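PDB 4OTE: lipoprotein from Clostridium difficile, which probably binds methionine as an NlpA-family lipoprotein serving an uptake transporter, and binds zinc ions. Local coordinates for residues G17-E22 and R226-E231; K24-E29 and L220-A225; I171-A176 and G235-T240. All coordinates share one frame; numbering follows the deposited sequence.

How the interactions relate
The chain is a two-lobed binding protein with selenomethionine in its pocket. Interactions 1 and 2 lie side by side in one lobe, their centres 9 Å apart. Both use helix 223-233, which meets helix 13-22 in interaction 1; its N-cap and first turn meet helix 24-29 in interaction 2. They touch directly where Leu19 CD2 lies 3.6 Å from Leu220 CD2. Interaction 3 lies 12 Å from interaction 1, centre to centre, and joins the two lobes beside the pocket. Ile229 CG2 is 3.3 Å from Val237 O, so helix 223-233 also packs on the C-terminal segment. Interactions 2 and 3 do not touch.

Interaction 1. Residues G17-E22 and R226-E231. With ZN (zinc ion), chain G; ZN (zinc ion), chain H.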
# COMPACT_ATOMS: atom_id res chain seq x y z
N GLY A 17 -4.80 -2.30 10.19
CA GLY A 17 -5.84 -2.16 11.21
C GLY A 17 -6.21 -3.49 11.84
O GLY A 17 -6.19 -3.64 13.06
N GLU A 18 -6.54 -4.46 11.00
CA GLU A 18 -6.97 -5.78 11.46
C GLU A 18 -5.81 -6.56 12.09
O GLU A 18 -6.02 -7.33 13.02
CB GLU A 18 -7.62 -6.56 10.30
CG GLU A 18 -7.91 -8.04 10.53
CD GLU A 18 -8.77 -8.34 11.75
OE1 GLU A 18 -9.42 -7.42 12.29
OE2 GLU A 18 -8.81 -9.52 12.16
N LEU A 19 -4.58 -6.35 11.60
CA LEU A 19 -3.39 -6.93 12.22
C LEU A 19 -3.22 -6.40 13.64
O LEU A 19 -3.05 -7.17 14.59
CB LEU A 19 -2.14 -6.65 11.38
CG LEU A 19 -0.78 -7.00 12.00
CD1 LEU A 19 -0.71 -8.47 12.40
CD2 LEU A 19 0.36 -6.65 11.05
N LEU A 20 -3.27 -5.07 13.80
CA LEU A 20 -3.18 -4.45 15.12
C LEU A 20 -4.27 -4.96 16.07
O LEU A 20 -3.99 -5.25 17.23
CB LEU A 20 -3.25 -2.93 15.02
CG LEU A 20 -2.01 -2.22 14.46
CD1 LEU A 20 -2.34 -0.80 14.04
CD2 LEU A 20 -0.87 -2.23 15.48
N GLU A 21 -5.50 -5.09 15.57
CA GLU A 21 -6.62 -5.56 16.39
C GLU A 21 -6.35 -6.95 16.94
O GLU A 21 -6.61 -7.22 18.12
CB GLU A 21 -7.94 -5.59 15.59
CG GLU A 21 -8.53 -4.22 15.24
CD GLU A 21 -9.14 -3.49 16.42
OE1 GLU A 21 -9.14 -4.02 17.55
OE2 GLU A 21 -9.64 -2.35 16.22
N GLU A 22 -5.83 -7.84 16.10
CA GLU A 22 -5.52 -9.20 16.51
C GLU A 22 -4.28 -9.29 17.40
O GLU A 22 -4.05 -10.31 18.03
CB GLU A 22 -5.37 -10.12 15.30
CG GLU A 22 -6.66 -10.31 14.51
CD GLU A 22 -7.71 -11.11 15.26
OE1 GLU A 22 -7.36 -11.81 16.23
OE2 GLU A 22 -8.90 -11.05 14.89
N ARG A 226 3.49 -12.58 12.13
CA ARG A 226 3.81 -13.26 10.87
C ARG A 226 2.72 -14.25 10.49
O ARG A 226 2.25 -14.24 9.35
CB ARG A 226 5.17 -13.98 10.95
CG ARG A 226 5.67 -14.46 9.59
CD ARG A 226 6.92 -15.30 9.67
NE ARG A 226 8.05 -14.57 10.26
CZ ARG A 226 8.57 -14.78 11.47
NH1 ARG A 226 8.08 -15.72 12.29
NH2 ARG A 226 9.60 -14.04 11.88
N SER A 227 2.31 -15.08 11.44
CA SER A 227 1.28 -16.09 11.17
C SER A 227 -0.08 -15.44 10.88
O SER A 227 -0.82 -15.93 10.03
CB SER A 227 1.17 -17.10 12.33
OG SER A 227 0.80 -16.46 13.53
N LEU A 228 -0.40 -14.34 11.56
CA LEU A 228 -1.64 -13.60 11.28
C LEU A 228 -1.69 -13.09 9.84
O LEU A 228 -2.71 -13.21 9.16
CB LEU A 228 -1.82 -12.41 12.23
CG LEU A 228 -2.26 -12.72 13.66
CD1 LEU A 228 -2.07 -11.49 14.53
CD2 LEU A 228 -3.70 -13.21 13.71
N ILE A 229 -0.58 -12.50 9.39
CA ILE A 229 -0.49 -12.00 8.02
C ILE A 229 -0.66 -13.14 7.02
O ILE A 229 -1.44 -13.03 6.07
CB ILE A 229 0.85 -11.29 7.75
CG1 ILE A 229 0.90 -9.95 8.50
CG2 ILE A 229 1.06 -11.06 6.25
CD1 ILE A 229 2.30 -9.44 8.72
N GLU A 230 0.07 -14.22 7.24
CA GLU A 230 0.03 -15.36 6.33
C GLU A 230 -1.34 -16.04 6.30
O GLU A 230 -1.81 -16.40 5.22
CB GLU A 230 1.12 -16.37 6.67
CG GLU A 230 2.52 -15.86 6.33
CD GLU A 230 3.58 -16.92 6.50
OE1 GLU A 230 3.98 -17.19 7.65
OE2 GLU A 230 4.03 -17.47 5.48
N GLU A 231 -1.97 -16.19 7.46
CA GLU A 231 -3.27 -16.86 7.52
C GLU A 231 -4.40 -16.02 6.89
O GLU A 231 -5.28 -16.56 6.24
CB GLU A 231 -3.62 -17.30 8.95
CG GLU A 231 -4.46 -16.33 9.78
CD GLU A 231 -4.60 -16.76 11.24
OE1 GLU A 231 -3.85 -17.65 11.68
OE2 GLU A 231 -5.46 -16.20 11.95
ZN ZN G . -9.99 -9.66 13.86
ZN ZN H . -10.70 -1.62 17.78
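Glu22, whose CB packs on Leu228, shares a zinc ion with Glu18. Glu18 OE2 is gripped twice: it binds the zinc at 2.1 Å and takes a hydrogen bond from Lys232, which follows the 226-231 segment on the same helix. Glu22 OE2 binds the same metal at 2.0 Å. The two glutamates are one helical turn apart, and both chains bend at chi2 to bring their carboxylates together. A third ligand atom comes from outside the two segments. The shared negative charge is probably offset by the zinc and by Lys232. Glu21 OE2 holds a separate zinc ion at 2.0 Å on another side of helix 13-22.

Away from the metal the contact is apolar. Leu228 CD1 touches two groups: it lies 3.7 Å from Glu22 CB and 3.9 Å from Leu19 CD1. Leu19 has CG anti to its own N (chi1 171°), which carries both methyls across to the partner helix. Its CD2 then meets Ile229 CD1 at 4.1 Å.

The two segment axes run closer to antiparallel than parallel, at 134°, and come within 10.3 Å. Tyr83 of strand 76-84 packs on both Leu19 and Ile229, while Leu20 packs against strands 6-12 and 33-39 of the same lobe.

Interaction 2. Residues K24-E29 and L220-A225. With ZN (zinc ion), chain I.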
# COMPACT_ATOMS: atom_id res chain seq x y z
N LYS A 24 -3.81 -7.02 19.89
CA LYS A 24 -4.20 -6.37 21.16
C LYS A 24 -3.82 -7.17 22.40
O LYS A 24 -3.21 -6.63 23.31
CB LYS A 24 -5.71 -6.13 21.23
CG LYS A 24 -6.17 -4.74 20.86
CD LYS A 24 -7.66 -4.66 21.08
CE LYS A 24 -8.24 -3.35 20.59
NZ LYS A 24 -9.72 -3.40 20.65
N PRO A 25 -4.20 -8.46 22.46
CA PRO A 25 -3.87 -9.27 23.63
C PRO A 25 -2.37 -9.35 23.91
O PRO A 25 -1.96 -9.36 25.07
CB PRO A 25 -4.40 -10.67 23.27
CG PRO A 25 -5.37 -10.45 22.16
CD PRO A 25 -4.86 -9.27 21.41
N LEU A 26 -1.57 -9.39 22.85
CA LEU A 26 -0.12 -9.44 22.98
C LEU A 26 0.41 -8.11 23.50
O LEU A 26 1.35 -8.07 24.30
CB LEU A 26 0.53 -9.78 21.63
CG LEU A 26 2.00 -10.20 21.64
CD1 LEU A 26 2.25 -11.32 22.64
CD2 LEU A 26 2.41 -10.65 20.25
N ILE A 27 -0.20 -7.01 23.06
CA ILE A 27 0.17 -5.68 23.54
C ILE A 27 -0.21 -5.53 25.01
O ILE A 27 0.53 -4.93 25.80
CB ILE A 27 -0.45 -4.57 22.66
CG1 ILE A 27 0.20 -4.61 21.28
CG2 ILE A 27 -0.26 -3.20 23.28
CD1 ILE A 27 -0.57 -3.89 20.20
N LYS A 28 -1.35 -6.12 25.39
CA LYS A 28 -1.80 -6.14 26.78
C LYS A 28 -0.84 -6.93 27.67
O LYS A 28 -0.65 -6.60 28.83
CB LYS A 28 -3.22 -6.70 26.87
CG LYS A 28 -3.96 -6.33 28.14
N GLU A 29 -0.22 -7.97 27.11
CA GLU A 29 0.80 -8.73 27.82
C GLU A 29 2.05 -7.90 28.13
O GLU A 29 2.79 -8.23 29.06
CB GLU A 29 1.20 -9.97 27.02
CG GLU A 29 0.26 -11.14 27.22
CD GLU A 29 0.67 -12.36 26.42
OE1 GLU A 29 1.72 -12.32 25.74
OE2 GLU A 29 -0.05 -13.38 26.49
N LEU A 220 4.69 -6.25 16.35
CA LEU A 220 4.45 -6.25 14.90
C LEU A 220 5.45 -7.09 14.11
O LEU A 220 5.20 -7.42 12.95
CB LEU A 220 4.40 -4.82 14.35
CG LEU A 220 3.05 -4.11 14.50
CD1 LEU A 220 3.23 -2.60 14.39
CD2 LEU A 220 2.06 -4.61 13.46
N THR A 221 6.59 -7.42 14.72
CA THR A 221 7.57 -8.32 14.12
C THR A 221 7.60 -9.68 14.83
O THR A 221 8.53 -10.46 14.65
CB THR A 221 8.98 -7.69 14.13
OG1 THR A 221 9.34 -7.33 15.47
CG2 THR A 221 9.02 -6.45 13.26
N SER A 222 6.57 -9.97 15.63
CA SER A 222 6.49 -11.23 16.37
C SER A 222 6.09 -12.40 15.48
O SER A 222 5.58 -12.20 14.38
CB SER A 222 5.46 -11.11 17.50
OG SER A 222 4.14 -10.95 16.99
N ASP A 223 6.30 -13.61 15.97
CA ASP A 223 5.82 -14.81 15.29
C ASP A 223 4.30 -14.79 15.11
O ASP A 223 3.78 -15.26 14.10
CB ASP A 223 6.22 -16.08 16.05
CG ASP A 223 7.72 -16.34 16.02
OD1 ASP A 223 8.45 -15.72 15.23
OD2 ASP A 223 8.17 -17.21 16.79
N LYS A 224 3.59 -14.24 16.10
CA LYS A 224 2.14 -14.09 16.02
C LYS A 224 1.74 -13.18 14.85
O LYS A 224 0.81 -13.48 14.10
CB LYS A 224 1.58 -13.55 17.34
CG LYS A 224 0.07 -13.34 17.37
CD LYS A 224 -0.69 -14.62 17.08
CE LYS A 224 -2.19 -14.44 17.25
NZ LYS A 224 -2.92 -15.66 16.82
N ALA A 225 2.46 -12.07 14.70
CA ALA A 225 2.21 -11.13 13.60
C ALA A 225 2.43 -11.77 12.24
O ALA A 225 1.66 -11.54 11.30
CB ALA A 225 3.09 -9.89 13.75
ZN ZN I . 1.14 -14.49 25.01
O HOH W 1 3.30 -14.43 24.46
O HOH W 2 -0.99 -14.71 23.93
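Leu26 meets Ser222 and Lys224 at the N-terminus of helix 223-233, where Ser222 is the N-cap. The contact joins short helix 24-29 to the start of helix 223-233 at the edge of one lobe of this periplasmic-binding-protein fold. It is small, and no hydrogen bond crosses it.

The packed part rests on one methyl group. Leu26 CD2 lies 3.7 Å from Ser222 OG and 4.1 Å from Ser222 CB. It also reaches Lys224 CB at 4.2 Å. The methyl therefore sits over the cap and the first turn of the helix. Leu26 gets there with CG turned away from its backbone N (chi1 -165°). Val219 of helix 211-220 touches the same leucine. The next residue, Ile27, packs on Leu216 and Val219, so helix 24-29 lies against helix 211-220 as well.

The other side of the contact is loose. Lys224 offers CB alone to Leu26. The chain bends at chi2 (59°) and its amino end leads away from helix 24-29. Glu29 takes no part in the packing. Its carboxylate holds a zinc ion with both oxygens, and two waters also bind the metal, as fits an open surface. The metal is 4.1 Å from Leu26 CD1.

The serine hydroxyl is held twice on its own side of the contact. It is hydrogen-bonded to the carbonyl of Val219, and Ser222 OG accepts the capping bond from Ala225 N at 3.1 Å, with an N-H...O angle of 157°.

Interaction 3. Residues I171-A176 and G235-T240; sequences IDTTYA and GIVIPT. With MSE (selenomethionine), chain C.
Thr173 and Ile236 meet where the two lobes of the periplasmic-binding-protein fold come together. Helix 173-176 follows strand 168-171 of one lobe. Strand 238-239 pairs with strand 76-84 of the other, and residues 235-237 lead into it.

The CB of Thr173 is directed at this C-terminal segment. From CB the side chain splits. OG1 lies beside the backbone N, and CG2 is anti to that N, which sends the methyl across the contact. CG2 makes both contacts: it meets Ile236 CD1 at 3.9 Å and Val237 CG2 at 4.2 Å. Ile236 reaches it with CG1 set between its own N and carbonyl carbon (chi1 68°); CD1 then stands anti to CA (chi2 167°). The meeting is purely apolar, and no hydrogen bond joins the segments. Ile236 also touches Ile88 of the first lobe's sheet, while Val237 packs on Tyr83 and Ile229 in the other.

The neighbours of Thr173 face the ligand instead. Asp172 and Thr174 belong to the selenomethionine pocket, consistent with a methionine site between the lobes. The amino N of selenomethionine makes a weak, 3.5 Å hydrogen bond to Thr174 OG1, which is also hydrogen-bonded to Val14 O. Asp172 OD2 is held by the hydroxyl of Tyr42. The carbonyl Asp172 O starts the helix, accepting from Tyr175 N at 2.9 Å and from Ala176 N at 2.8 Å.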
# COMPACT_ATOMS: atom_id res chain seq x y z
N ILE A 171 -4.89 -1.75 -8.34
CA ILE A 171 -5.54 -1.38 -7.08
C ILE A 171 -4.73 -1.85 -5.86
O ILE A 171 -4.41 -3.04 -5.73
CB ILE A 171 -6.97 -1.95 -6.99
CG1 ILE A 171 -7.78 -1.60 -8.24
CG2 ILE A 171 -7.68 -1.40 -5.75
CD1 ILE A 171 -9.19 -2.15 -8.25
N ASP A 172 -4.42 -0.90 -4.98
CA ASP A 172 -3.77 -1.22 -3.71
C ASP A 172 -4.61 -2.22 -2.93
O ASP A 172 -5.84 -2.14 -2.91
CB ASP A 172 -3.58 0.04 -2.85
CG ASP A 172 -2.55 0.99 -3.42
OD1 ASP A 172 -2.22 0.89 -4.62
OD2 ASP A 172 -2.06 1.86 -2.66
N THR A 173 -3.94 -3.15 -2.26
CA THR A 173 -4.64 -4.16 -1.46
C THR A 173 -5.48 -3.49 -0.36
O THR A 173 -6.57 -3.96 -0.05
CB THR A 173 -3.65 -5.21 -0.91
OG1 THR A 173 -3.29 -6.08 -1.98
CG2 THR A 173 -4.24 -6.04 0.23
N THR A 174 -4.98 -2.37 0.18
CA THR A 174 -5.73 -1.57 1.16
C THR A 174 -7.12 -1.16 0.64
O THR A 174 -8.07 -1.07 1.41
CB THR A 174 -4.93 -0.31 1.59
OG1 THR A 174 -3.80 -0.71 2.37
CG2 THR A 174 -5.77 0.65 2.41
N TYR A 175 -7.24 -0.92 -0.67
CA TYR A 175 -8.53 -0.59 -1.28
C TYR A 175 -9.26 -1.81 -1.85
O TYR A 175 -10.49 -1.89 -1.80
CB TYR A 175 -8.34 0.46 -2.38
CG TYR A 175 -8.11 1.83 -1.81
CD1 TYR A 175 -9.15 2.75 -1.73
CD2 TYR A 175 -6.86 2.20 -1.34
CE1 TYR A 175 -8.94 4.02 -1.20
CE2 TYR A 175 -6.64 3.46 -0.80
CZ TYR A 175 -7.69 4.37 -0.74
OH TYR A 175 -7.49 5.62 -0.21
N ALA A 176 -8.50 -2.77 -2.38
CA ALA A 176 -9.08 -3.94 -3.04
C ALA A 176 -9.90 -4.82 -2.10
O ALA A 176 -11.04 -5.20 -2.42
CB ALA A 176 -7.99 -4.77 -3.71
N GLY A 235 -0.44 -14.78 0.55
CA GLY A 235 0.23 -14.46 -0.71
C GLY A 235 0.18 -13.01 -1.17
O GLY A 235 1.10 -12.56 -1.85
N ILE A 236 -0.87 -12.28 -0.80
CA ILE A 236 -1.02 -10.88 -1.26
C ILE A 236 -0.39 -9.86 -0.32
O ILE A 236 -0.10 -8.74 -0.74
CB ILE A 236 -2.49 -10.50 -1.57
CG1 ILE A 236 -3.36 -10.47 -0.31
CG2 ILE A 236 -3.08 -11.48 -2.58
CD1 ILE A 236 -4.70 -9.81 -0.53
N VAL A 237 -0.19 -10.22 0.94
CA VAL A 237 0.62 -9.43 1.86
C VAL A 237 1.76 -10.32 2.35
O VAL A 237 1.50 -11.35 2.96
CB VAL A 237 -0.20 -8.90 3.05
CG1 VAL A 237 0.66 -8.04 3.97
CG2 VAL A 237 -1.41 -8.12 2.56
N ILE A 238 3.00 -9.95 2.06
CA ILE A 238 4.15 -10.81 2.36
C ILE A 238 5.04 -10.18 3.43
O ILE A 238 5.55 -9.09 3.23
CB ILE A 238 5.01 -11.08 1.11
CG1 ILE A 238 4.16 -11.68 -0.02
CG2 ILE A 238 6.17 -12.02 1.45
CD1 ILE A 238 3.50 -10.66 -0.91
N PRO A 239 5.23 -10.88 4.57
CA PRO A 239 6.10 -10.38 5.63
C PRO A 239 7.55 -10.19 5.17
O PRO A 239 8.03 -10.95 4.34
CB PRO A 239 6.05 -11.49 6.70
CG PRO A 239 4.84 -12.29 6.38
CD PRO A 239 4.67 -12.21 4.90
N THR A 240 8.21 -9.16 5.70
CA THR A 240 9.63 -8.93 5.46
C THR A 240 10.41 -9.11 6.76
O THR A 240 11.37 -8.37 7.02
CB THR A 240 9.89 -7.53 4.88
OG1 THR A 240 9.48 -6.53 5.82
CG2 THR A 240 9.14 -7.33 3.57
N MSE C . -0.58 -0.73 1.09
CA MSE C . -0.11 0.29 0.09
C MSE C . 0.91 -0.35 -0.79
O MSE C . 1.92 -0.88 -0.31
OXT MSE C . 0.74 -0.34 -2.01
CB MSE C . 0.51 1.53 0.73
CG MSE C . 0.83 2.61 -0.30
SE MSE C . 1.80 4.11 0.53
CE MSE C . 0.29 4.86 1.52